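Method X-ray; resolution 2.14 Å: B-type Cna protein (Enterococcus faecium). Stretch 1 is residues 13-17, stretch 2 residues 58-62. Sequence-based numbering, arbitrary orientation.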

ATOM      1  N   LYS A  13     -14.567  -6.171   8.361  1.00 38.22           N
ATOM      2  CA  LYS A  13     -15.224  -7.315   8.986  1.00 39.45           C
ATOM      3  C   LYS A  13     -14.272  -8.487   8.832  1.00 38.90           C
ATOM      4  O   LYS A  13     -13.796  -8.769   7.728  1.00 39.20           O
ATOM      5  CB  LYS A  13     -16.540  -7.626   8.256  1.00 41.79           C
ATOM      6  CG  LYS A  13     -17.150  -8.998   8.535  1.00 43.17           C
ATOM      7  CD  LYS A  13     -18.269  -8.992   9.583  1.00 44.68           C
ATOM      8  CE  LYS A  13     -19.225 -10.166   9.380  1.00 45.94           C
ATOM      9  NZ  LYS A  13     -19.970 -10.427  10.645  1.00 46.92           N
ATOM     10  N   PHE A  14     -14.035  -9.174   9.942  1.00 38.78           N
ATOM     11  CA  PHE A  14     -13.057 -10.256   9.969  1.00 38.50           C
ATOM     12  C   PHE A  14     -13.709 -11.593  10.290  1.00 39.70           C
ATOM     13  O   PHE A  14     -14.714 -11.665  11.008  1.00 40.42           O
ATOM     14  CB  PHE A  14     -11.959  -9.950  10.977  1.00 37.13           C
ATOM     15  CG  PHE A  14     -11.186  -8.706  10.660  1.00 36.30           C
ATOM     16  CD1 PHE A  14     -10.131  -8.731   9.733  1.00 35.28           C
ATOM     17  CD2 PHE A  14     -11.491  -7.503  11.289  1.00 36.56           C
ATOM     18  CE1 PHE A  14      -9.411  -7.589   9.449  1.00 34.26           C
ATOM     19  CE2 PHE A  14     -10.778  -6.345  10.995  1.00 35.70           C
ATOM     20  CZ  PHE A  14      -9.745  -6.394  10.063  1.00 34.62           C
ATOM     21  N   ILE A  15     -13.090 -12.649   9.777  1.00 40.11           N
ATOM     22  CA  ILE A  15     -13.636 -14.003   9.809  1.00 40.68           C
ATOM     23  C   ILE A  15     -12.479 -14.915  10.164  1.00 39.57           C
ATOM     24  O   ILE A  15     -11.391 -14.748   9.634  1.00 37.69           O
ATOM     25  CB  ILE A  15     -14.171 -14.394   8.417  1.00 42.14           C
ATOM     26  CG1 ILE A  15     -15.322 -13.471   7.993  1.00 43.14           C
ATOM     27  CG2 ILE A  15     -14.640 -15.845   8.411  1.00 43.85           C
ATOM     28  CD1 ILE A  15     -15.572 -13.429   6.497  1.00 44.35           C
ATOM     29  N   GLU A  16     -12.719 -15.878  11.044  1.00 40.51           N
ATOM     30  CA  GLU A  16     -11.723 -16.904  11.420  1.00 40.49           C
ATOM     31  C   GLU A  16     -11.523 -17.889  10.278  1.00 40.73           C
ATOM     32  O   GLU A  16     -12.504 -18.282   9.634  1.00 42.31           O
ATOM     33  CB  GLU A  16     -12.211 -17.687  12.637  1.00 42.31           C
ATOM     34  CG  GLU A  16     -12.406 -16.863  13.933  1.00 42.45           C
ATOM     35  CD  GLU A  16     -11.161 -16.762  14.782  1.00 43.09           C
ATOM     36  OE1 GLU A  16     -10.036 -16.690  14.215  1.00 43.35           O
ATOM     37  OE2 GLU A  16     -11.271 -16.745  16.026  1.00 44.00           O
ATOM     38  N   THR A  17     -10.280 -18.279  10.006  1.00 39.31           N
ATOM     39  CA  THR A  17      -9.989 -19.300   8.977  1.00 39.96           C
ATOM     40  C   THR A  17     -10.100 -20.737   9.487  1.00 40.41           C
ATOM     41  O   THR A  17     -10.159 -21.668   8.691  1.00 41.55           O
ATOM     42  CB  THR A  17      -8.553 -19.163   8.412  1.00 39.24           C
ATOM     43  OG1 THR A  17      -7.595 -19.439   9.446  1.00 37.66           O
ATOM     44  CG2 THR A  17      -8.316 -17.778   7.859  1.00 38.34           C
TER
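Stretch 2, residues 58-62: PSPTG

Stretch 1 is a run of strand that begins earlier in the chain and continues through Thr 17; it is extended from Lys 13 to Glu 16, while Thr 17 departs from extended angles at -85/-17°. From Phe 14 to Glu 16 its phi angles run from -138 to -72° and its psi angles from 137 to 151°. Stretch 2 has no comparable regularity. Pro 58 and Ser 59 have phi/psi values of -69/160° and -55/145°, Pro 60 turns to -89/60°, and Thr 61 is extended again at -136/163°. A weak hydrogen bond from Thr 61 N to Ser 59 O, 3.0 Å long, spans the bend at Pro 60.

The loop does not run alongside the strand but descends onto it and leaves again. Pro 58 is still remote, its CA 11.7 Å from the CA of Glu 16. The CA of Pro 60 lies 6.4 Å from the CA of Phe 14, and the nearest approach of the two backbones follows at Thr 61, whose CA is 5.4 Å from that of Phe 14. At Gly 62 the chain is moving off, with its CA 7.1 Å from the CA of Ile 15. Gly 62 has phi/psi of 91/179°, a conformation in which a CB would be jammed against the carbonyl oxygen of the preceding residue. Together the two stretches bury 273 Å².

A water joins the backbones beside this point of approach. It accepts a hydrogen bond from Phe 14 N at 2.7 Å and lies 2.8 Å from Pro 60 O, so that the amide of the strand and the carbonyl of the loop are linked through solvent.

Phe 14 is the main apolar contributor from the strand. Its CA-to-CB bond points toward the loop, and with chi1 at -61° (m) the ring comes up beside Pro 60: CD2 of Phe 14 is 4.1 Å from CG of Pro 60, a van der Waals contact between two buried residues. The carbonyl of Pro 60 packs close as well, with its O 3.5 Å from CB of Phe 14. Thr 61, which has the largest area covered of any residue here, sets its methyl group against the strand. Its CG2 is 3.5 Å from Phe 14 O, 4.0 Å from Phe 14 CB and 3.7 Å from Ile 15 N, so the methyl rests largely on main chain, while the CA-to-CB bond of Ile 15 points away from the loop.

The polar part of the contact gathers at the carboxylate of Glu 16. The CA-to-CB bond of this residue points sideways, but chi1 and chi2, both m, bring its end to the loop, where Ser 59 OG donates a hydrogen bond to Glu 16 OE2 at 2.9 Å. Thr 61 OG1 lies 3.3 Å from Glu 16 OE2 and 2.7 Å from Ser 59 OG; its single proton could serve either acceptor, the bond to the carboxylate being weak. The two hydroxyls and the carboxylate oxygen thus form a compact cluster.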

ATOM      1  N   PRO A  58      -8.979 -10.735  22.664  1.00 36.01           N
ATOM      2  CA  PRO A  58      -9.420 -11.771  21.728  1.00 36.19           C
ATOM      3  C   PRO A  58      -9.522 -11.306  20.258  1.00 35.90           C
ATOM      4  O   PRO A  58      -9.612 -10.114  19.980  1.00 35.22           O
ATOM      5  CB  PRO A  58     -10.807 -12.135  22.266  1.00 37.79           C
ATOM      6  CG  PRO A  58     -11.272 -10.887  22.906  1.00 38.44           C
ATOM      7  CD  PRO A  58     -10.067 -10.342  23.570  1.00 37.24           C
ATOM      8  N   SER A  59      -9.507 -12.274  19.345  1.00 36.52           N
ATOM      9  CA  SER A  59      -9.637 -12.037  17.898  1.00 36.43           C
ATOM     10  C   SER A  59     -10.902 -11.252  17.533  1.00 35.74           C
ATOM     11  O   SER A  59     -11.925 -11.441  18.164  1.00 36.09           O
ATOM     12  CB  SER A  59      -9.609 -13.372  17.133  1.00 38.13           C
ATOM     13  OG  SER A  59     -10.852 -14.142  17.213  1.00 41.84           O
ATOM     14  N   PRO A  60     -10.821 -10.383  16.514  1.00 34.83           N
ATOM     15  CA  PRO A  60     -11.944  -9.474  16.230  1.00 36.00           C
ATOM     16  C   PRO A  60     -12.973 -10.120  15.255  1.00 36.15           C
ATOM     17  O   PRO A  60     -13.243  -9.579  14.200  1.00 35.66           O
ATOM     18  CB  PRO A  60     -11.236  -8.287  15.587  1.00 35.39           C
ATOM     19  CG  PRO A  60     -10.116  -8.923  14.831  1.00 34.52           C
ATOM     20  CD  PRO A  60      -9.720 -10.191  15.544  1.00 34.05           C
ATOM     21  N   THR A  61     -13.545 -11.242  15.676  1.00 37.17           N
ATOM     22  CA  THR A  61     -14.400 -12.104  14.871  1.00 38.14           C
ATOM     23  C   THR A  61     -15.636 -12.552  15.652  1.00 39.87           C
ATOM     24  O   THR A  61     -15.689 -12.480  16.884  1.00 38.68           O
ATOM     25  CB  THR A  61     -13.636 -13.385  14.436  1.00 38.16           C
ATOM     26  OG1 THR A  61     -13.002 -14.004  15.582  1.00 38.29           O
ATOM     27  CG2 THR A  61     -12.553 -13.052  13.416  1.00 37.05           C
ATOM     28  N   GLY A  62     -16.638 -13.029  14.912  1.00 41.74           N
ATOM     29  CA  GLY A  62     -17.935 -13.433  15.480  1.00 44.03           C
ATOM     30  C   GLY A  62     -18.955 -12.304  15.510  1.00 45.17           C
ATOM     31  O   GLY A  62     -18.670 -11.195  15.105  1.00 46.04           O
TER
HETATM   32  O   HOH W   1     -15.057  -8.519  12.408  1.00 34.84           O